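Local coordinates for cell division protein FtsI/penicillin binding protein 2 (Legionella pneumophila subsp. pneumophila ATCC 43290, PDB 4ZTK), which probably acts as a D,D-transpeptidase that cross-links peptidoglycan during cell division, as penicillin-binding proteins of the FtsI family do, at residues 22-27 against 55-60; 46-51 against 274-279; 138-143 against 179-184; 82-87 against 194-199. All blocks are in the same frame, centred on the assembly; numbering follows the deposited sequence.

Contact 1: residues 22-27 against 55-60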
loop_
_atom_site.group_PDB
_atom_site.type_symbol
_atom_site.label_atom_id
_atom_site.label_comp_id
_atom_site.label_asym_id
_atom_site.label_seq_id
_atom_site.Cartn_x
_atom_site.Cartn_y
_atom_site.Cartn_z
ATOM N N PRO A 22 -4.866 14.236 -17.151
ATOM C CA PRO A 22 -4.206 15.531 -16.935
ATOM C C PRO A 22 -4.638 16.260 -15.660
ATOM O O PRO A 22 -3.807 16.922 -15.039
ATOM C CB PRO A 22 -4.595 16.341 -18.181
ATOM C CG PRO A 22 -5.723 15.590 -18.814
ATOM C CD PRO A 22 -5.487 14.157 -18.482
ATOM N N ARG A 23 -5.906 16.149 -15.281
ATOM C CA ARG A 23 -6.379 16.761 -14.040
ATOM C C ARG A 23 -5.776 16.063 -12.816
ATOM O O ARG A 23 -5.328 16.717 -11.868
ATOM C CB ARG A 23 -7.905 16.716 -13.964
ATOM C CG ARG A 23 -8.479 17.383 -12.723
ATOM C CD ARG A 23 -9.769 16.710 -12.270
ATOM N NE ARG A 23 -10.328 17.341 -11.076
ATOM C CZ ARG A 23 -11.249 16.782 -10.297
ATOM N NH1 ARG A 23 -11.715 15.571 -10.578
ATOM N NH2 ARG A 23 -11.701 17.432 -9.231
HETATM N N MSE A 24 -5.768 14.734 -12.836
HETATM C CA MSE A 24 -5.194 13.969 -11.732
HETATM C C MSE A 24 -3.687 14.167 -11.673
HETATM O O MSE A 24 -3.110 14.293 -10.593
HETATM C CB MSE A 24 -5.512 12.479 -11.866
HETATM C CG MSE A 24 -6.968 12.107 -11.639
HETATM SE SE MSE A 24 -7.679 12.647 -9.900
HETATM C CE MSE A 24 -6.152 12.235 -8.754
ATOM N N GLN A 25 -3.060 14.197 -12.846
ATOM C CA GLN A 25 -1.614 14.344 -12.946
ATOM C C GLN A 25 -1.129 15.636 -12.304
ATOM O O GLN A 25 -0.144 15.644 -11.568
ATOM C CB GLN A 25 -1.173 14.303 -14.409
ATOM C CG GLN A 25 0.326 14.345 -14.584
ATOM C CD GLN A 25 1.014 13.163 -13.928
ATOM O OE1 GLN A 25 0.417 12.106 -13.747
ATOM N NE2 GLN A 25 2.278 13.339 -13.569
ATOM N N GLN A 26 -1.828 16.726 -12.585
ATOM C CA GLN A 26 -1.458 18.026 -12.047
ATOM C C GLN A 26 -1.607 18.062 -10.526
ATOM O O GLN A 26 -0.780 18.645 -9.828
ATOM C CB GLN A 26 -2.294 19.119 -12.708
ATOM C CG GLN A 26 -1.887 20.514 -12.321
ATOM C CD GLN A 26 -2.261 21.539 -13.372
ATOM O OE1 GLN A 26 -1.856 21.436 -14.534
ATOM N NE2 GLN A 26 -3.043 22.531 -12.972
ATOM N N ILE A 27 -2.659 17.429 -10.020
ATOM C CA ILE A 27 -2.855 17.295 -8.579
ATOM C C ILE A 27 -1.678 16.595 -7.896
ATOM O O ILE A 27 -1.112 17.115 -6.934
ATOM C CB ILE A 27 -4.150 16.528 -8.256
ATOM C CG1 ILE A 27 -5.369 17.370 -8.638
ATOM C CG2 ILE A 27 -4.193 16.142 -6.774
ATOM C CD1 ILE A 27 -6.697 16.651 -8.460
ATOM N N ASN A 55 -5.662 0.478 -14.333
ATOM C CA ASN A 55 -4.793 1.374 -15.097
ATOM C C ASN A 55 -4.292 2.531 -14.246
ATOM O O ASN A 55 -5.053 3.110 -13.475
ATOM C CB ASN A 55 -5.536 1.940 -16.307
ATOM C CG ASN A 55 -5.898 0.878 -17.315
ATOM O OD1 ASN A 55 -5.176 -0.104 -17.484
ATOM N ND2 ASN A 55 -7.022 1.068 -17.994
ATOM N N ILE A 56 -3.013 2.862 -14.388
ATOM C CA ILE A 56 -2.457 4.056 -13.768
ATOM C C ILE A 56 -3.011 5.271 -14.491
ATOM O O ILE A 56 -2.908 5.365 -15.717
ATOM C CB ILE A 56 -0.928 4.091 -13.897
ATOM C CG1 ILE A 56 -0.319 2.808 -13.330
ATOM C CG2 ILE A 56 -0.360 5.320 -13.201
ATOM C CD1 ILE A 56 -0.614 2.604 -11.884
ATOM N N ILE A 57 -3.607 6.197 -13.745
ATOM C CA ILE A 57 -4.157 7.405 -14.353
ATOM C C ILE A 57 -3.403 8.658 -13.927
ATOM O O ILE A 57 -3.660 9.748 -14.431
ATOM C CB ILE A 57 -5.657 7.576 -14.051
ATOM C CG1 ILE A 57 -5.886 7.744 -12.550
ATOM C CG2 ILE A 57 -6.446 6.396 -14.598
ATOM C CD1 ILE A 57 -7.339 7.909 -12.183
ATOM N N ALA A 58 -2.475 8.495 -12.991
ATOM C CA ALA A 58 -1.556 9.567 -12.633
ATOM C C ALA A 58 -0.338 8.997 -11.920
ATOM O O ALA A 58 -0.439 8.019 -11.172
ATOM C CB ALA A 58 -2.246 10.610 -11.770
ATOM N N PHE A 59 0.809 9.619 -12.159
ATOM C CA PHE A 59 2.073 9.166 -11.600
ATOM C C PHE A 59 3.020 10.356 -11.570
ATOM O O PHE A 59 3.319 10.936 -12.609
ATOM C CB PHE A 59 2.657 8.057 -12.480
ATOM C CG PHE A 59 3.863 7.374 -11.892
ATOM C CD1 PHE A 59 5.106 7.988 -11.902
ATOM C CD2 PHE A 59 3.756 6.105 -11.353
ATOM C CE1 PHE A 59 6.212 7.358 -11.366
ATOM C CE2 PHE A 59 4.862 5.466 -10.815
ATOM C CZ PHE A 59 6.091 6.095 -10.822
ATOM N N ALA A 60 3.485 10.733 -10.385
ATOM C CA ALA A 60 4.470 11.804 -10.282
ATOM C C ALA A 60 5.494 11.518 -9.197
ATOM O O ALA A 60 5.169 10.943 -8.155
ATOM C CB ALA A 60 3.793 13.140 -10.026
#
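Met24 and Gln25 are the residues through which the N-terminal helix 22-38 meets strand 56-63, an outermost strand of the five-stranded antiparallel sheet of the transpeptidase fold. Helix 22-27 and strand 56-60 run in roughly the same direction, 26° apart. Met24, present as selenomethionine, lays its CB against the methyl CB of Ala58 at 3.8 Å, while its CG looks across at Ile57 CD1 from 4.2 Å. A long apolar chain suits a position closed off by Ile48 of the neighbouring strand and by Ala310 of the C-terminal helix. A classic beta bulge sets two residues, Ile57 and Ala58, opposite the single Ile48 of that strand. The small side chain of Ala58 lets the helix come close, with CA of Gln25 only 4.8 Å from CA of Ala58. Gln25 then does the polar work. Its CG stands anti to the backbone N (chi1 -176°), and the bend at chi2 (61°) turns the amide carbon toward the strand, where the carboxamide pairs with both backbone polar groups of Phe59. Glutamine fits because one flat group carries both an acceptor and a donor. Phe59 N reaches a lone pair of Gln25 OE1 at 3.0 Å, in the carbonyl plane. Gln25 NE2 also bonds Glu29 OE2 one turn further on, which helps fix the amide. The bond from Gln25 NE2 to Phe59 O measures 2.8 Å, with the donor well above the plane of that carbonyl.

Contact 2: residues 46-51 against 274-279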
loop_
_atom_site.group_PDB
_atom_site.type_symbol
_atom_site.label_atom_id
_atom_site.label_comp_id
_atom_site.label_asym_id
_atom_site.label_seq_id
_atom_site.Cartn_x
_atom_site.Cartn_y
_atom_site.Cartn_z
ATOM N N ILE A 46 3.834 9.606 -5.966
ATOM C CA ILE A 46 2.413 9.340 -5.804
ATOM C C ILE A 46 1.857 8.734 -7.085
ATOM O O ILE A 46 2.138 9.213 -8.187
ATOM C CB ILE A 46 1.617 10.617 -5.494
ATOM C CG1 ILE A 46 2.123 11.270 -4.208
ATOM C CG2 ILE A 46 0.136 10.299 -5.369
ATOM C CD1 ILE A 46 1.486 12.612 -3.936
ATOM N N ALA A 47 1.062 7.684 -6.941
ATOM C CA ALA A 47 0.395 7.087 -8.085
ATOM C C ALA A 47 -1.095 6.948 -7.813
ATOM O O ALA A 47 -1.507 6.699 -6.676
ATOM C CB ALA A 47 1.015 5.736 -8.429
ATOM N N ILE A 48 -1.894 7.143 -8.855
ATOM C CA ILE A 48 -3.336 6.943 -8.785
ATOM C C ILE A 48 -3.721 5.907 -9.828
ATOM O O ILE A 48 -3.174 5.900 -10.921
ATOM C CB ILE A 48 -4.117 8.233 -9.098
ATOM C CG1 ILE A 48 -3.480 9.448 -8.416
ATOM C CG2 ILE A 48 -5.586 8.075 -8.714
ATOM C CD1 ILE A 48 -3.565 9.437 -6.940
ATOM N N ALA A 49 -4.649 5.024 -9.482
ATOM C CA ALA A 49 -5.118 4.015 -10.419
ATOM C C ALA A 49 -6.637 3.953 -10.410
ATOM O O ALA A 49 -7.283 4.299 -9.419
ATOM C CB ALA A 49 -4.529 2.639 -10.082
ATOM N N ASP A 50 -7.200 3.503 -11.523
ATOM C CA ASP A 50 -8.642 3.356 -11.664
ATOM C C ASP A 50 -9.092 1.995 -11.128
ATOM O O ASP A 50 -8.618 0.957 -11.586
ATOM C CB ASP A 50 -9.040 3.533 -13.137
ATOM C CG ASP A 50 -10.421 3.002 -13.437
ATOM O OD1 ASP A 50 -11.412 3.682 -13.098
ATOM O OD2 ASP A 50 -10.516 1.901 -14.017
ATOM N N PRO A 51 -10.002 1.998 -10.140
ATOM C CA PRO A 51 -10.472 0.773 -9.478
ATOM C C PRO A 51 -11.064 -0.288 -10.415
ATOM O O PRO A 51 -11.008 -1.465 -10.078
ATOM C CB PRO A 51 -11.557 1.285 -8.526
ATOM C CG PRO A 51 -11.197 2.704 -8.272
ATOM C CD PRO A 51 -10.608 3.207 -9.555
ATOM N N TYR A 274 -10.969 6.160 -6.737
ATOM C CA TYR A 274 -9.532 6.238 -6.966
ATOM C C TYR A 274 -8.773 5.285 -6.058
ATOM O O TYR A 274 -9.134 5.095 -4.902
ATOM C CB TYR A 274 -9.017 7.665 -6.738
ATOM C CG TYR A 274 -9.748 8.720 -7.533
ATOM C CD1 TYR A 274 -9.508 8.885 -8.886
ATOM C CD2 TYR A 274 -10.680 9.550 -6.924
ATOM C CE1 TYR A 274 -10.180 9.852 -9.620
ATOM C CE2 TYR A 274 -11.352 10.516 -7.644
ATOM C CZ TYR A 274 -11.099 10.664 -8.993
ATOM O OH TYR A 274 -11.772 11.625 -9.714
ATOM N N VAL A 275 -7.717 4.689 -6.594
ATOM C CA VAL A 275 -6.767 3.954 -5.782
ATOM C C VAL A 275 -5.525 4.824 -5.718
ATOM O O VAL A 275 -5.095 5.368 -6.737
ATOM C CB VAL A 275 -6.406 2.595 -6.410
ATOM C CG1 VAL A 275 -5.593 1.759 -5.427
ATOM C CG2 VAL A 275 -7.665 1.852 -6.847
ATOM N N LEU A 276 -4.958 4.975 -4.526
ATOM C CA LEU A 276 -3.791 5.834 -4.360
ATOM C C LEU A 276 -2.688 5.117 -3.606
ATOM O O LEU A 276 -2.954 4.331 -2.699
ATOM C CB LEU A 276 -4.146 7.113 -3.596
ATOM C CG LEU A 276 -5.292 8.006 -4.069
ATOM C CD1 LEU A 276 -6.639 7.473 -3.604
ATOM C CD2 LEU A 276 -5.073 9.412 -3.560
ATOM N N LEU A 277 -1.451 5.415 -3.985
ATOM C CA LEU A 277 -0.270 4.918 -3.298
ATOM C C LEU A 277 0.710 6.071 -3.158
ATOM O O LEU A 277 1.034 6.750 -4.141
ATOM C CB LEU A 277 0.366 3.768 -4.080
ATOM C CG LEU A 277 1.694 3.216 -3.545
ATOM C CD1 LEU A 277 1.570 2.796 -2.085
ATOM C CD2 LEU A 277 2.177 2.040 -4.394
ATOM N N VAL A 278 1.162 6.303 -1.932
ATOM C CA VAL A 278 2.134 7.351 -1.650
ATOM C C VAL A 278 3.362 6.724 -1.007
ATOM O O VAL A 278 3.241 5.950 -0.055
ATOM C CB VAL A 278 1.565 8.404 -0.675
ATOM C CG1 VAL A 278 2.636 9.405 -0.293
ATOM C CG2 VAL A 278 0.362 9.111 -1.283
ATOM N N VAL A 279 4.539 7.047 -1.529
ATOM C CA VAL A 279 5.782 6.588 -0.923
ATOM C C VAL A 279 6.755 7.748 -0.788
ATOM O O VAL A 279 7.032 8.453 -1.758
ATOM C CB VAL A 279 6.442 5.445 -1.734
ATOM C CG1 VAL A 279 7.806 5.088 -1.147
ATOM C CG2 VAL A 279 5.542 4.228 -1.756
#
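Ile48 runs alongside Leu276 in the same sense, and its CD1 comes to 3.6 Å from Leu276 CG. The CG1 branch that carries this methyl stands anti to the carbonyl carbon (chi1 -43°); the other branch, CG2, instead reaches CB of Tyr274 at 4.0 Å and approaches its ring obliquely. Further along, Ile46 CG1 rests beside Val278 CG2. These branched side chains share one face of the sheet, where helices 22-38 and 295-310 cover them, among others through Val28 and Val306. Between the strands the backbones pair antiparallel: Ala47 with Leu277 and Ala49 with Val275 are hydrogen-bonded pairs, and Ile46 with Val278 and Ile48 with Leu276 are non-hydrogen-bonded ones. This joins strand 43-49 to strand 274-281 in the middle of the five-stranded sheet characteristic of penicillin-binding transpeptidases, bringing together parts of the chain more than 220 residues apart. Of the four bonds, Ala49 N to Val275 O is 2.8 Å, with the donor tilted 22° from the carbonyl plane, and the same oxygen receives a CA-H contact from Ile48. The face bearing Ala47, Ala49, Val275 and Leu277 meets helix 189-200, whose Ile193 touches both Ala49 and Val275; alanines leave room there for the helix's larger side chains. Where the first strand ends, Pro51 and Val275 point in opposite senses as they pass, with Pro51 CG 3.9 Å from Val275 CG2.

Contact 3: residues 138-143 against 179-184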
loop_
_atom_site.group_PDB
_atom_site.type_symbol
_atom_site.label_atom_id
_atom_site.label_comp_id
_atom_site.label_asym_id
_atom_site.label_seq_id
_atom_site.Cartn_x
_atom_site.Cartn_y
_atom_site.Cartn_z
ATOM N N CYS A 138 1.011 -10.751 15.378
ATOM C CA CYS A 138 -0.295 -11.321 15.055
ATOM C C CYS A 138 -0.428 -11.698 13.583
ATOM O O CYS A 138 -0.880 -12.798 13.265
ATOM C CB CYS A 138 -1.434 -10.384 15.467
ATOM S SG CYS A 138 -1.596 -10.173 17.266
ATOM N N LEU A 139 -0.049 -10.791 12.687
ATOM C CA LEU A 139 -0.131 -11.084 11.260
ATOM C C LEU A 139 0.810 -12.220 10.869
ATOM O O LEU A 139 0.495 -13.027 9.987
ATOM C CB LEU A 139 0.145 -9.840 10.411
ATOM C CG LEU A 139 -1.094 -9.058 9.966
ATOM C CD1 LEU A 139 -1.989 -9.920 9.084
ATOM C CD2 LEU A 139 -1.865 -8.544 11.169
ATOM N N ILE A 140 1.964 -12.286 11.527
ATOM C CA ILE A 140 2.896 -13.373 11.270
ATOM C C ILE A 140 2.262 -14.707 11.652
ATOM O O ILE A 140 2.326 -15.679 10.897
ATOM C CB ILE A 140 4.210 -13.199 12.033
ATOM C CG1 ILE A 140 5.037 -12.065 11.426
ATOM C CG2 ILE A 140 4.996 -14.485 11.965
ATOM C CD1 ILE A 140 6.296 -11.722 12.231
ATOM N N ARG A 141 1.639 -14.739 12.825
ATOM C CA ARG A 141 0.951 -15.936 13.286
ATOM C C ARG A 141 -0.157 -16.317 12.307
ATOM O O ARG A 141 -0.312 -17.483 11.959
ATOM C CB ARG A 141 0.391 -15.730 14.698
ATOM C CG ARG A 141 -0.398 -16.913 15.228
ATOM C CD ARG A 141 -0.543 -16.865 16.745
ATOM N NE ARG A 141 -1.078 -15.588 17.214
ATOM C CZ ARG A 141 -1.456 -15.353 18.467
ATOM N NH1 ARG A 141 -1.931 -14.161 18.811
ATOM N NH2 ARG A 141 -1.366 -16.313 19.377
ATOM N N VAL A 142 -0.912 -15.324 11.853
ATOM C CA VAL A 142 -1.955 -15.553 10.862
ATOM C C VAL A 142 -1.378 -16.201 9.601
ATOM O O VAL A 142 -1.907 -17.194 9.102
ATOM C CB VAL A 142 -2.675 -14.235 10.513
ATOM C CG1 VAL A 142 -3.469 -14.372 9.226
ATOM C CG2 VAL A 142 -3.582 -13.817 11.662
ATOM N N SER A 143 -0.272 -15.648 9.113
ATOM C CA SER A 143 0.408 -16.182 7.938
ATOM C C SER A 143 0.895 -17.614 8.143
ATOM O O SER A 143 0.692 -18.478 7.284
ATOM C CB SER A 143 1.581 -15.281 7.548
ATOM O OG SER A 143 2.224 -15.760 6.375
ATOM N N ALA A 179 6.989 -12.992 4.805
ATOM C CA ALA A 179 5.868 -12.616 3.947
ATOM C C ALA A 179 4.927 -11.656 4.662
ATOM O O ALA A 179 4.503 -10.653 4.093
ATOM C CB ALA A 179 5.110 -13.853 3.500
ATOM N N ALA A 180 4.604 -11.966 5.913
ATOM C CA ALA A 180 3.669 -11.152 6.685
ATOM C C ALA A 180 4.240 -9.765 6.954
ATOM O O ALA A 180 3.495 -8.800 7.128
ATOM C CB ALA A 180 3.307 -11.843 7.992
ATOM N N LEU A 181 5.564 -9.672 6.984
ATOM C CA LEU A 181 6.230 -8.391 7.175
ATOM C C LEU A 181 6.485 -7.685 5.847
ATOM O O LEU A 181 6.922 -6.540 5.821
ATOM C CB LEU A 181 7.543 -8.588 7.924
ATOM C CG LEU A 181 7.334 -9.149 9.327
ATOM C CD1 LEU A 181 8.653 -9.294 10.025
ATOM C CD2 LEU A 181 6.412 -8.240 10.111
ATOM N N GLY A 182 6.205 -8.373 4.745
ATOM C CA GLY A 182 6.447 -7.818 3.428
ATOM C C GLY A 182 7.931 -7.645 3.198
ATOM O O GLY A 182 8.356 -6.741 2.488
ATOM N N GLU A 183 8.716 -8.526 3.810
ATOM C CA GLU A 183 10.172 -8.463 3.763
ATOM C C GLU A 183 10.765 -9.151 2.523
ATOM O O GLU A 183 11.668 -8.612 1.880
ATOM C CB GLU A 183 10.744 -9.086 5.043
ATOM C CG GLU A 183 12.242 -8.942 5.218
ATOM C CD GLU A 183 12.714 -9.426 6.581
ATOM O OE1 GLU A 183 13.374 -10.487 6.647
ATOM O OE2 GLU A 183 12.422 -8.747 7.588
ATOM N N ASN A 184 10.259 -10.334 2.186
ATOM C CA ASN A 184 10.803 -11.086 1.050
ATOM C C ASN A 184 9.956 -10.980 -0.221
ATOM O O ASN A 184 9.786 -11.960 -0.953
ATOM C CB ASN A 184 11.046 -12.558 1.421
ATOM C CG ASN A 184 9.757 -13.317 1.719
ATOM O OD1 ASN A 184 8.834 -12.786 2.339
ATOM N ND2 ASN A 184 9.692 -14.571 1.270
#
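The peptide linking Leu139 to Ile140 is the flat group of this contact; no aromatic ring takes part. The methyl of Ala180 lies above one face of it, displaced toward the edge formed by Leu139 O and Ile140 CA: Ala180 CB is 3.6 Å from Leu139 O and equally near Ile140 CA. Such an approach suits alanine, whose single methyl lets the backbones come close, CA of Ile140 lying 5.2 Å from CA of Ala180. This joins helices 136-146 and 172-181 in the helical part of the transpeptidase domain, beside Lys83 of the probable SxxK motif, which Leu139 touches. Around the methyl, Ile140 CG1 and Ser143 CB each stand 3.9 Å from Ala180 CB. Ile140 CG1 is anti to the carbonyl carbon (chi1 -72°), and the chain extends beyond it so that CD1 crosses the isobutyl end of Leu181, 4.0 Å from its CG. Gly182 then leaves the helix with positive phi, closing it in a Schellman motif. Ala180 O receives a weak bond from Lys83 NZ. Because the touching groups are methyls, methylenes and a neutral peptide, the contact rests on close fit rather than on charge, while the one side-chain hydroxyl, Ser143 OG, is bonded to Leu176 O.

Contact 4: residues 82-87 against 194-199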
loop_
_atom_site.group_PDB
_atom_site.type_symbol
_atom_site.label_atom_id
_atom_site.label_comp_id
_atom_site.label_asym_id
_atom_site.label_seq_id
_atom_site.Cartn_x
_atom_site.Cartn_y
_atom_site.Cartn_z
ATOM N N ILE A 82 1.486 -5.159 2.835
ATOM C CA ILE A 82 1.141 -6.535 2.455
ATOM C C ILE A 82 0.074 -7.126 3.379
ATOM O O ILE A 82 -0.651 -8.038 2.991
ATOM C CB ILE A 82 2.373 -7.476 2.473
ATOM C CG1 ILE A 82 2.086 -8.771 1.710
ATOM C CG2 ILE A 82 2.778 -7.843 3.905
ATOM C CD1 ILE A 82 1.761 -8.567 0.283
ATOM N N LYS A 83 -0.010 -6.607 4.603
ATOM C CA LYS A 83 -0.844 -7.204 5.651
ATOM C C LYS A 83 -2.313 -7.461 5.279
ATOM O O LYS A 83 -2.843 -8.520 5.614
ATOM C CB LYS A 83 -0.737 -6.407 6.965
ATOM C CG LYS A 83 0.572 -6.639 7.730
ATOM C CD LYS A 83 0.659 -5.760 8.977
ATOM C CE LYS A 83 1.755 -6.238 9.934
ATOM N NZ LYS A 83 3.113 -6.211 9.321
ATOM N N PRO A 84 -2.978 -6.500 4.598
ATOM C CA PRO A 84 -4.364 -6.766 4.181
ATOM C C PRO A 84 -4.516 -8.014 3.315
ATOM O O PRO A 84 -5.540 -8.693 3.409
ATOM C CB PRO A 84 -4.723 -5.525 3.357
ATOM C CG PRO A 84 -3.902 -4.441 3.952
ATOM C CD PRO A 84 -2.591 -5.102 4.322
ATOM N N PHE A 85 -3.513 -8.311 2.493
ATOM C CA PHE A 85 -3.573 -9.471 1.604
ATOM C C PHE A 85 -3.310 -10.780 2.351
ATOM O O PHE A 85 -3.908 -11.813 2.035
ATOM C CB PHE A 85 -2.611 -9.293 0.428
ATOM C CG PHE A 85 -2.863 -8.032 -0.359
ATOM C CD1 PHE A 85 -3.808 -8.012 -1.373
ATOM C CD2 PHE A 85 -2.171 -6.865 -0.070
ATOM C CE1 PHE A 85 -4.051 -6.849 -2.097
ATOM C CE2 PHE A 85 -2.408 -5.697 -0.788
ATOM C CZ PHE A 85 -3.354 -5.694 -1.807
ATOM N N ILE A 86 -2.419 -10.730 3.338
ATOM C CA ILE A 86 -2.205 -11.865 4.231
ATOM C C ILE A 86 -3.516 -12.200 4.930
ATOM O O ILE A 86 -3.932 -13.354 4.971
ATOM C CB ILE A 86 -1.138 -11.559 5.301
ATOM C CG1 ILE A 86 0.240 -11.381 4.665
ATOM C CG2 ILE A 86 -1.093 -12.660 6.352
ATOM C CD1 ILE A 86 0.795 -12.639 4.035
ATOM N N ALA A 87 -4.167 -11.175 5.468
ATOM C CA ALA A 87 -5.445 -11.347 6.149
ATOM C C ALA A 87 -6.512 -11.893 5.207
ATOM O O ALA A 87 -7.282 -12.775 5.583
ATOM C CB ALA A 87 -5.904 -10.033 6.763
ATOM N N LYS A 194 -1.714 -1.854 -8.201
ATOM C CA LYS A 194 -2.617 -2.743 -8.924
ATOM C C LYS A 194 -3.184 -3.814 -7.993
ATOM O O LYS A 194 -4.342 -4.216 -8.128
ATOM C CB LYS A 194 -1.924 -3.371 -10.142
ATOM C CG LYS A 194 -1.806 -2.420 -11.335
ATOM C CD LYS A 194 -1.068 -3.066 -12.500
ATOM C CE LYS A 194 -0.966 -2.117 -13.689
ATOM N NZ LYS A 194 -2.273 -1.916 -14.382
ATOM N N SER A 195 -2.371 -4.263 -7.042
ATOM C CA SER A 195 -2.842 -5.205 -6.035
ATOM C C SER A 195 -3.927 -4.566 -5.171
ATOM O O SER A 195 -4.949 -5.189 -4.881
ATOM C CB SER A 195 -1.680 -5.698 -5.171
ATOM O OG SER A 195 -0.752 -6.419 -5.969
ATOM N N TYR A 196 -3.713 -3.319 -4.766
ATOM C CA TYR A 196 -4.740 -2.609 -4.013
ATOM C C TYR A 196 -5.985 -2.333 -4.864
ATOM O O TYR A 196 -7.104 -2.293 -4.349
ATOM C CB TYR A 196 -4.185 -1.328 -3.376
ATOM C CG TYR A 196 -3.618 -1.599 -2.005
ATOM C CD1 TYR A 196 -2.308 -2.018 -1.846
ATOM C CD2 TYR A 196 -4.409 -1.480 -0.875
ATOM C CE1 TYR A 196 -1.793 -2.293 -0.589
ATOM C CE2 TYR A 196 -3.909 -1.753 0.380
ATOM C CZ TYR A 196 -2.602 -2.163 0.515
ATOM O OH TYR A 196 -2.097 -2.437 1.762
ATOM N N ALA A 197 -5.791 -2.179 -6.169
ATOM C CA ALA A 197 -6.917 -1.966 -7.074
ATOM C C ALA A 197 -7.862 -3.166 -7.050
ATOM O O ALA A 197 -9.071 -3.017 -7.212
ATOM C CB ALA A 197 -6.431 -1.687 -8.488
ATOM N N ILE A 198 -7.309 -4.352 -6.824
ATOM C CA ILE A 198 -8.127 -5.555 -6.736
ATOM C C ILE A 198 -9.093 -5.468 -5.550
ATOM O O ILE A 198 -10.279 -5.780 -5.674
ATOM C CB ILE A 198 -7.262 -6.825 -6.643
ATOM C CG1 ILE A 198 -6.461 -7.004 -7.938
ATOM C CG2 ILE A 198 -8.135 -8.049 -6.380
ATOM C CD1 ILE A 198 -5.575 -8.236 -7.958
ATOM N N LEU A 199 -8.583 -5.024 -4.407
ATOM C CA LEU A 199 -9.416 -4.847 -3.223
ATOM C C LEU A 199 -10.475 -3.779 -3.460
ATOM O O LEU A 199 -11.616 -3.921 -3.026
ATOM C CB LEU A 199 -8.561 -4.470 -2.012
ATOM C CG LEU A 199 -7.466 -5.457 -1.603
ATOM C CD1 LEU A 199 -6.646 -4.879 -0.453
ATOM C CD2 LEU A 199 -8.060 -6.808 -1.219
#
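Phe85 drives the edge of its ring at the face of Tyr196 in a T-shaped stack that joins helix 83-92, at whose start the probable SxxK motif of the penicillin-binding fold lies, to helix 189-200. The ring planes stand at 84° and the centroids are 5.0 Å apart. Between the two rings the closest atoms are Phe85 CE2 and Tyr196 CE1, 3.5 Å apart, and CE2 lies above the Tyr196 ring off-centre, toward its rim. A chi1 of -56° sets Phe85 CG anti to the carbonyl carbon, and from there the long flat ring fills the space between helix segments whose axes are 11.3 Å apart. Its edge also meets the backbone of the partner helix, where CE1 is 3.4 Å from Ser195 O, a placement that the slightly positive ring C-H groups probably favour. Leu199 comes up obliquely, its CD1 3.6 Å from Phe85 CE1. Phe158 and Phe160 add further edge-to-face pairs to the same ring, making it part of a buried aromatic cluster. Ser195 OG bonds with Phe158 O, leaving CB to pack against Phe85 CZ. Nearby, Lys83 NZ bonds Ser80 OG and Asn136 OD1, consistent with the active site of this family. Pro84, which has no backbone N-H to offer, suits a place near the start of the helix, where an N-H would have no partner within the helix; it crosses Tyr196 at about a right angle. The phenol is anchored by a hydrogen bond between its OH and Thr81 O, while Pro84 CG lies 3.5 Å from Tyr196 OH.

Contacts 1 and 2 share the sheet: Ile57 N meets Ile48 O at 2.9 Å, and Ala58 O meets Ile48 N at the same distance, so helix 22-38 is tied through edge strand 56-63 to strand 43-49. Contact 2 abuts contact 4 where Val275 CG1 comes within 4.0 Å of Tyr196 CB, their centres being about 13 Å apart. The centres of contacts 3 and 4 are also about 13 Å apart, and the two meet near the probable active site, marked by Ser80, Lys83 and the KTG-type Lys248; there Ala180 O lies 3.4 Å from Lys83 NZ. Contacts 1 and 3 stand on opposite sides of the chain's centre, about 32 Å apart between centres.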